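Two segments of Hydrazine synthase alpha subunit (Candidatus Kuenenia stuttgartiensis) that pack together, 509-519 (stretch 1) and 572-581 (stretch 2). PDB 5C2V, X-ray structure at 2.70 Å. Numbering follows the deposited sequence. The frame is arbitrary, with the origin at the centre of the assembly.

Stretch 1, residues 509-519: QYVESDGSTVT
Stretch 2, residues 572-581: IHAKALYNWW

Side chains in and just after a turn of stretch 1 accept hydrogen bonds from the backbone NH groups that open the segment of stretch 2 with helical phi/psi, which begins at Lys575. Asp514 OD2 accepts from Lys575 N (3.3 Å, 160°), and Ser516 OG from Ala576 N (3.2 Å, 138°). Both acceptors are p rotamers with CA-to-CB toward stretch 2, and they are locked together, since Ser516 OG donates to Asp514 OD1 at 2.6 Å. Lys575, m then fully extended (t, t, t), carries NZ to 2.8 Å from Ser513 OG; its CB lies 3.8 Å from Glu512 CG. Farther along, Asn579 (t) makes a weak hydrogen bond from ND2 to Tyr510 OH, 2.6 Å but only 118°.

The platform is a type I turn, Glu512 to Gly515, closed by Gly515 N to Glu512 O (2.9 Å) and flanked by strands 509-510 and 517-519. Gly515, at phi/psi 93/6, occupies a conformation in which a CB would jam against the preceding carbonyl O. Residues 575-578 have helical phi/psi, and Asn579 N bonds Ala576 O at 2.9 Å.

The backbones come nearest at Thr517 and Ala576, CA to CA 5.3 Å; the apolar packing is made by Val518 against Ala576 and Trp580. Buried Ala576 is small enough to approach closely, its CB 3.7 Å from Val518 CG1. Val518 (p) sets CG2 over one face of Trp580 (t), 3.9 Å from the five-membered ring centroid. The contact buries 527 Å² in total.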

ATOM      1  N   GLN D 509      -9.734 -30.992   9.896  1.00 60.24           N
ATOM      2  CA  GLN D 509     -10.781 -31.161  10.901  1.00 58.67           C
ATOM      3  C   GLN D 509     -12.113 -30.605  10.412  1.00 65.30           C
ATOM      4  O   GLN D 509     -12.164 -29.512   9.861  1.00 64.82           O
ATOM      5  CB  GLN D 509     -10.381 -30.486  12.213  1.00 56.12           C
ATOM      6  CG  GLN D 509     -11.308 -30.810  13.369  1.00 56.49           C
ATOM      7  CD  GLN D 509     -11.367 -32.296  13.662  1.00 58.34           C
ATOM      8  OE1 GLN D 509     -12.445 -32.865  13.828  1.00 72.72           O
ATOM      9  NE2 GLN D 509     -10.203 -32.932  13.728  1.00 51.66           N
ATOM     10  N   TYR D 510     -13.193 -31.351  10.620  1.00 62.92           N
ATOM     11  CA  TYR D 510     -14.500 -30.926  10.126  1.00 60.94           C
ATOM     12  C   TYR D 510     -15.021 -29.697  10.867  1.00 52.71           C
ATOM     13  O   TYR D 510     -14.591 -29.398  11.981  1.00 44.91           O
ATOM     14  CB  TYR D 510     -15.517 -32.070  10.225  1.00 60.09           C
ATOM     15  CG  TYR D 510     -15.799 -32.564  11.629  1.00 71.70           C
ATOM     16  CD1 TYR D 510     -16.788 -31.976  12.410  1.00 72.29           C
ATOM     17  CD2 TYR D 510     -15.094 -33.634  12.164  1.00 86.43           C
ATOM     18  CE1 TYR D 510     -17.053 -32.429  13.690  1.00 80.39           C
ATOM     19  CE2 TYR D 510     -15.354 -34.095  13.442  1.00 77.18           C
ATOM     20  CZ  TYR D 510     -16.334 -33.489  14.200  1.00 82.71           C
ATOM     21  OH  TYR D 510     -16.596 -33.944  15.472  1.00 90.96           O
ATOM     22  N   VAL D 511     -15.944 -28.984  10.228  1.00 52.69           N
ATOM     23  CA  VAL D 511     -16.551 -27.795  10.814  1.00 61.71           C
ATOM     24  C   VAL D 511     -18.055 -27.994  10.984  1.00 56.67           C
ATOM     25  O   VAL D 511     -18.730 -28.483  10.079  1.00 60.38           O
ATOM     26  CB  VAL D 511     -16.285 -26.542   9.948  1.00 46.90           C
ATOM     27  CG1 VAL D 511     -17.062 -25.345  10.473  1.00 56.54           C
ATOM     28  CG2 VAL D 511     -14.799 -26.233   9.908  1.00 43.55           C
ATOM     29  N   GLU D 512     -18.573 -27.615  12.150  1.00 62.67           N
ATOM     30  CA  GLU D 512     -19.994 -27.758  12.446  1.00 72.07           C
ATOM     31  C   GLU D 512     -20.839 -26.841  11.568  1.00 54.40           C
ATOM     32  O   GLU D 512     -20.336 -25.870  11.003  1.00 64.31           O
ATOM     33  CB  GLU D 512     -20.268 -27.467  13.924  1.00 58.97           C
ATOM     34  CG  GLU D 512     -19.552 -28.396  14.894  1.00 58.66           C
ATOM     35  CD  GLU D 512     -20.131 -29.798  14.903  1.00 68.65           C
ATOM     36  OE1 GLU D 512     -19.469 -30.710  15.443  1.00 79.67           O
ATOM     37  OE2 GLU D 512     -21.249 -29.989  14.381  1.00 79.63           O
ATOM     38  N   SER D 513     -22.124 -27.163  11.459  1.00 51.56           N
ATOM     39  CA  SER D 513     -23.045 -26.426  10.598  1.00 35.89           C
ATOM     40  C   SER D 513     -23.181 -24.953  10.985  1.00 50.09           C
ATOM     41  O   SER D 513     -23.591 -24.131  10.166  1.00 55.30           O
ATOM     42  CB  SER D 513     -24.425 -27.090  10.616  1.00 39.02           C
ATOM     43  OG  SER D 513     -25.023 -26.990  11.896  1.00 53.82           O
ATOM     44  N   ASP D 514     -22.843 -24.623  12.227  1.00 40.99           N
ATOM     45  CA  ASP D 514     -22.938 -23.245  12.696  1.00 45.77           C
ATOM     46  C   ASP D 514     -21.612 -22.504  12.535  1.00 56.77           C
ATOM     47  O   ASP D 514     -21.493 -21.339  12.918  1.00 39.05           O
ATOM     48  CB  ASP D 514     -23.394 -23.202  14.158  1.00 44.46           C
ATOM     49  CG  ASP D 514     -22.366 -23.782  15.110  1.00 61.24           C
ATOM     50  OD1 ASP D 514     -21.601 -24.676  14.692  1.00 59.70           O
ATOM     51  OD2 ASP D 514     -22.325 -23.343  16.279  1.00 56.13           O
ATOM     52  N   GLY D 515     -20.620 -23.185  11.972  1.00 42.35           N
ATOM     53  CA  GLY D 515     -19.330 -22.571  11.704  1.00 50.79           C
ATOM     54  C   GLY D 515     -18.316 -22.769  12.814  1.00 58.16           C
ATOM     55  O   GLY D 515     -17.218 -22.215  12.766  1.00 52.98           O
ATOM     56  N   SER D 516     -18.682 -23.562  13.815  1.00 67.76           N
ATOM     57  CA  SER D 516     -17.796 -23.828  14.942  1.00 56.13           C
ATOM     58  C   SER D 516     -16.939 -25.063  14.699  1.00 43.55           C
ATOM     59  O   SER D 516     -17.409 -26.053  14.138  1.00 49.57           O
ATOM     60  CB  SER D 516     -18.603 -23.997  16.232  1.00 56.35           C
ATOM     61  OG  SER D 516     -19.495 -25.094  16.137  1.00 69.40           O
ATOM     62  N   THR D 517     -15.680 -25.002  15.116  1.00 42.23           N
ATOM     63  CA  THR D 517     -14.788 -26.148  14.983  1.00 47.42           C
ATOM     64  C   THR D 517     -13.832 -26.239  16.168  1.00 50.45           C
ATOM     65  O   THR D 517     -13.479 -25.229  16.772  1.00 48.70           O
ATOM     66  CB  THR D 517     -13.976 -26.089  13.670  1.00 46.94           C
ATOM     67  OG1 THR D 517     -13.239 -27.307  13.505  1.00 60.39           O
ATOM     68  CG2 THR D 517     -13.014 -24.911  13.678  1.00 42.09           C
ATOM     69  N   VAL D 518     -13.430 -27.459  16.504  1.00 44.19           N
ATOM     70  CA  VAL D 518     -12.496 -27.690  17.598  1.00 41.14           C
ATOM     71  C   VAL D 518     -11.656 -28.925  17.292  1.00 45.63           C
ATOM     72  O   VAL D 518     -12.151 -29.887  16.703  1.00 50.04           O
ATOM     73  CB  VAL D 518     -13.237 -27.864  18.949  1.00 53.82           C
ATOM     74  CG1 VAL D 518     -14.232 -29.014  18.876  1.00 45.25           C
ATOM     75  CG2 VAL D 518     -12.249 -28.072  20.091  1.00 35.73           C
ATOM     76  N   THR D 519     -10.382 -28.900  17.672  1.00 34.84           N
ATOM     77  CA  THR D 519      -9.524 -30.048  17.409  1.00 45.00           C
ATOM     78  C   THR D 519      -8.366 -30.193  18.388  1.00 50.45           C
ATOM     79  O   THR D 519      -7.973 -29.240  19.070  1.00 48.99           O
ATOM     80  CB  THR D 519      -8.937 -29.994  15.984  1.00 48.68           C
ATOM     81  OG1 THR D 519      -8.457 -31.291  15.613  1.00 46.64           O
ATOM     82  CG2 THR D 519      -7.796 -28.995  15.912  1.00 29.60           C
ATOM     83  N   ILE D 572     -21.450 -16.361  21.908  1.00 38.49           N
ATOM     84  CA  ILE D 572     -21.769 -17.370  20.910  1.00 34.24           C
ATOM     85  C   ILE D 572     -21.931 -18.727  21.570  1.00 46.52           C
ATOM     86  O   ILE D 572     -21.057 -19.177  22.310  1.00 52.13           O
ATOM     87  CB  ILE D 572     -20.674 -17.469  19.819  1.00 39.88           C
ATOM     88  CG1 ILE D 572     -20.500 -16.135  19.090  1.00 58.81           C
ATOM     89  CG2 ILE D 572     -21.004 -18.572  18.826  1.00 33.64           C
ATOM     90  CD1 ILE D 572     -19.474 -16.178  17.980  1.00 44.89           C
ATOM     91  N   HIS D 573     -23.051 -19.381  21.295  1.00 43.25           N
ATOM     92  CA  HIS D 573     -23.280 -20.720  21.806  1.00 45.83           C
ATOM     93  C   HIS D 573     -22.984 -21.694  20.675  1.00 40.64           C
ATOM     94  O   HIS D 573     -23.748 -21.802  19.717  1.00 62.72           O
ATOM     95  CB  HIS D 573     -24.713 -20.858  22.316  1.00 58.40           C
ATOM     96  CG  HIS D 573     -24.986 -22.136  23.043  1.00 63.62           C
ATOM     97  ND1 HIS D 573     -26.219 -22.436  23.578  1.00 51.10           N
ATOM     98  CD2 HIS D 573     -24.185 -23.193  23.327  1.00 55.06           C
ATOM     99  CE1 HIS D 573     -26.169 -23.621  24.159  1.00 49.92           C
ATOM    100  NE2 HIS D 573     -24.947 -24.101  24.021  1.00 52.82           N
ATOM    101  N   ALA D 574     -21.872 -22.410  20.801  1.00 52.30           N
ATOM    102  CA  ALA D 574     -21.328 -23.171  19.685  1.00 47.90           C
ATOM    103  C   ALA D 574     -21.477 -24.673  19.876  1.00 43.01           C
ATOM    104  O   ALA D 574     -21.425 -25.176  20.998  1.00 64.40           O
ATOM    105  CB  ALA D 574     -19.862 -22.812  19.478  1.00 48.28           C
ATOM    106  N   LYS D 575     -21.656 -25.381  18.766  1.00 38.61           N
ATOM    107  CA  LYS D 575     -21.775 -26.832  18.790  1.00 48.21           C
ATOM    108  C   LYS D 575     -20.454 -27.491  19.171  1.00 57.95           C
ATOM    109  O   LYS D 575     -20.439 -28.562  19.778  1.00 59.73           O
ATOM    110  CB  LYS D 575     -22.239 -27.355  17.428  1.00 53.63           C
ATOM    111  CG  LYS D 575     -23.657 -26.963  17.048  1.00 49.63           C
ATOM    112  CD  LYS D 575     -24.102 -27.705  15.795  1.00 56.71           C
ATOM    113  CE  LYS D 575     -25.541 -27.379  15.432  1.00 48.52           C
ATOM    114  NZ  LYS D 575     -26.006 -28.181  14.267  1.00 52.27           N
ATOM    115  N   ALA D 576     -19.350 -26.844  18.812  1.00 65.02           N
ATOM    116  CA  ALA D 576     -18.019 -27.392  19.055  1.00 68.93           C
ATOM    117  C   ALA D 576     -17.697 -27.468  20.544  1.00 59.70           C
ATOM    118  O   ALA D 576     -16.908 -28.311  20.973  1.00 53.62           O
ATOM    119  CB  ALA D 576     -16.970 -26.562  18.333  1.00 47.22           C
ATOM    120  N   LEU D 577     -18.315 -26.585  21.324  1.00 51.29           N
ATOM    121  CA  LEU D 577     -18.101 -26.531  22.767  1.00 56.91           C
ATOM    122  C   LEU D 577     -18.423 -27.861  23.441  1.00 48.11           C
ATOM    123  O   LEU D 577     -17.844 -28.202  24.472  1.00 48.16           O
ATOM    124  CB  LEU D 577     -18.947 -25.413  23.386  1.00 42.32           C
ATOM    125  CG  LEU D 577     -18.811 -25.174  24.891  1.00 57.45           C
ATOM    126  CD1 LEU D 577     -17.385 -24.787  25.251  1.00 39.34           C
ATOM    127  CD2 LEU D 577     -19.792 -24.109  25.355  1.00 41.32           C
ATOM    128  N   TYR D 578     -19.348 -28.610  22.851  1.00 56.82           N
ATOM    129  CA  TYR D 578     -19.779 -29.882  23.418  1.00 47.53           C
ATOM    130  C   TYR D 578     -18.989 -31.058  22.853  1.00 44.88           C
ATOM    131  O   TYR D 578     -19.149 -32.193  23.299  1.00 60.22           O
ATOM    132  CB  TYR D 578     -21.277 -30.080  23.178  1.00 42.83           C
ATOM    133  CG  TYR D 578     -22.130 -29.027  23.850  1.00 50.76           C
ATOM    134  CD1 TYR D 578     -22.399 -27.817  23.222  1.00 54.71           C
ATOM    135  CD2 TYR D 578     -22.653 -29.236  25.118  1.00 66.36           C
ATOM    136  CE1 TYR D 578     -23.171 -26.849  23.837  1.00 64.47           C
ATOM    137  CE2 TYR D 578     -23.427 -28.275  25.741  1.00 58.20           C
ATOM    138  CZ  TYR D 578     -23.683 -27.084  25.096  1.00 55.76           C
ATOM    139  OH  TYR D 578     -24.453 -26.125  25.714  1.00 48.73           O
ATOM    140  N   ASN D 579     -18.137 -30.787  21.871  1.00 58.29           N
ATOM    141  CA  ASN D 579     -17.255 -31.815  21.327  1.00 54.34           C
ATOM    142  C   ASN D 579     -15.857 -31.747  21.938  1.00 56.62           C
ATOM    143  O   ASN D 579     -14.969 -32.508  21.554  1.00 56.41           O
ATOM    144  CB  ASN D 579     -17.167 -31.696  19.804  1.00 51.66           C
ATOM    145  CG  ASN D 579     -16.730 -32.991  19.138  1.00 62.85           C
ATOM    146  OD1 ASN D 579     -16.780 -34.060  19.745  1.00 59.80           O
ATOM    147  ND2 ASN D 579     -16.302 -32.899  17.883  1.00 64.45           N
ATOM    148  N   TRP D 580     -15.662 -30.842  22.894  1.00 52.97           N
ATOM    149  CA  TRP D 580     -14.320 -30.542  23.390  1.00 47.40           C
ATOM    150  C   TRP D 580     -13.864 -31.476  24.518  1.00 67.48           C
ATOM    151  O   TRP D 580     -13.042 -32.363  24.291  1.00 70.68           O
ATOM    152  CB  TRP D 580     -14.271 -29.090  23.868  1.00 53.22           C
ATOM    153  CG  TRP D 580     -12.898 -28.501  23.945  1.00 31.88           C
ATOM    154  CD1 TRP D 580     -11.718 -29.110  23.625  1.00 32.96           C
ATOM    155  CD2 TRP D 580     -12.565 -27.171  24.354  1.00 26.38           C
ATOM    156  NE1 TRP D 580     -10.670 -28.241  23.821  1.00 43.84           N
ATOM    157  CE2 TRP D 580     -11.164 -27.043  24.268  1.00 26.19           C
ATOM    158  CE3 TRP D 580     -13.315 -26.075  24.791  1.00 25.75           C
ATOM    159  CZ2 TRP D 580     -10.500 -25.866  24.602  1.00 33.06           C
ATOM    160  CZ3 TRP D 580     -12.655 -24.908  25.123  1.00 44.06           C
ATOM    161  CH2 TRP D 580     -11.262 -24.811  25.026  1.00 36.66           C
ATOM    162  N   TRP D 581     -14.378 -31.274  25.731  1.00 73.51           N
ATOM    163  CA  TRP D 581     -14.131 -32.222  26.814  1.00 66.09           C
ATOM    164  C   TRP D 581     -15.438 -32.579  27.524  1.00 58.65           C
ATOM    165  O   TRP D 581     -15.941 -31.797  28.332  1.00 59.28           O
ATOM    166  CB  TRP D 581     -13.120 -31.607  27.794  1.00 61.58           C
ATOM    167  CG  TRP D 581     -12.837 -32.391  29.042  1.00 67.95           C
ATOM    168  CD1 TRP D 581     -12.923 -33.739  29.202  1.00 66.37           C
ATOM    169  CD2 TRP D 581     -12.414 -31.862  30.308  1.00 61.18           C
ATOM    170  NE1 TRP D 581     -12.583 -34.087  30.489  1.00 65.92           N
ATOM    171  CE2 TRP D 581     -12.268 -32.953  31.187  1.00 50.13           C
ATOM    172  CE3 TRP D 581     -12.143 -30.574  30.780  1.00 74.64           C
ATOM    173  CZ2 TRP D 581     -11.865 -32.795  32.514  1.00 69.08           C
ATOM    174  CZ3 TRP D 581     -11.748 -30.419  32.099  1.00 65.34           C
ATOM    175  CH2 TRP D 581     -11.612 -31.523  32.948  1.00 60.11           C
TER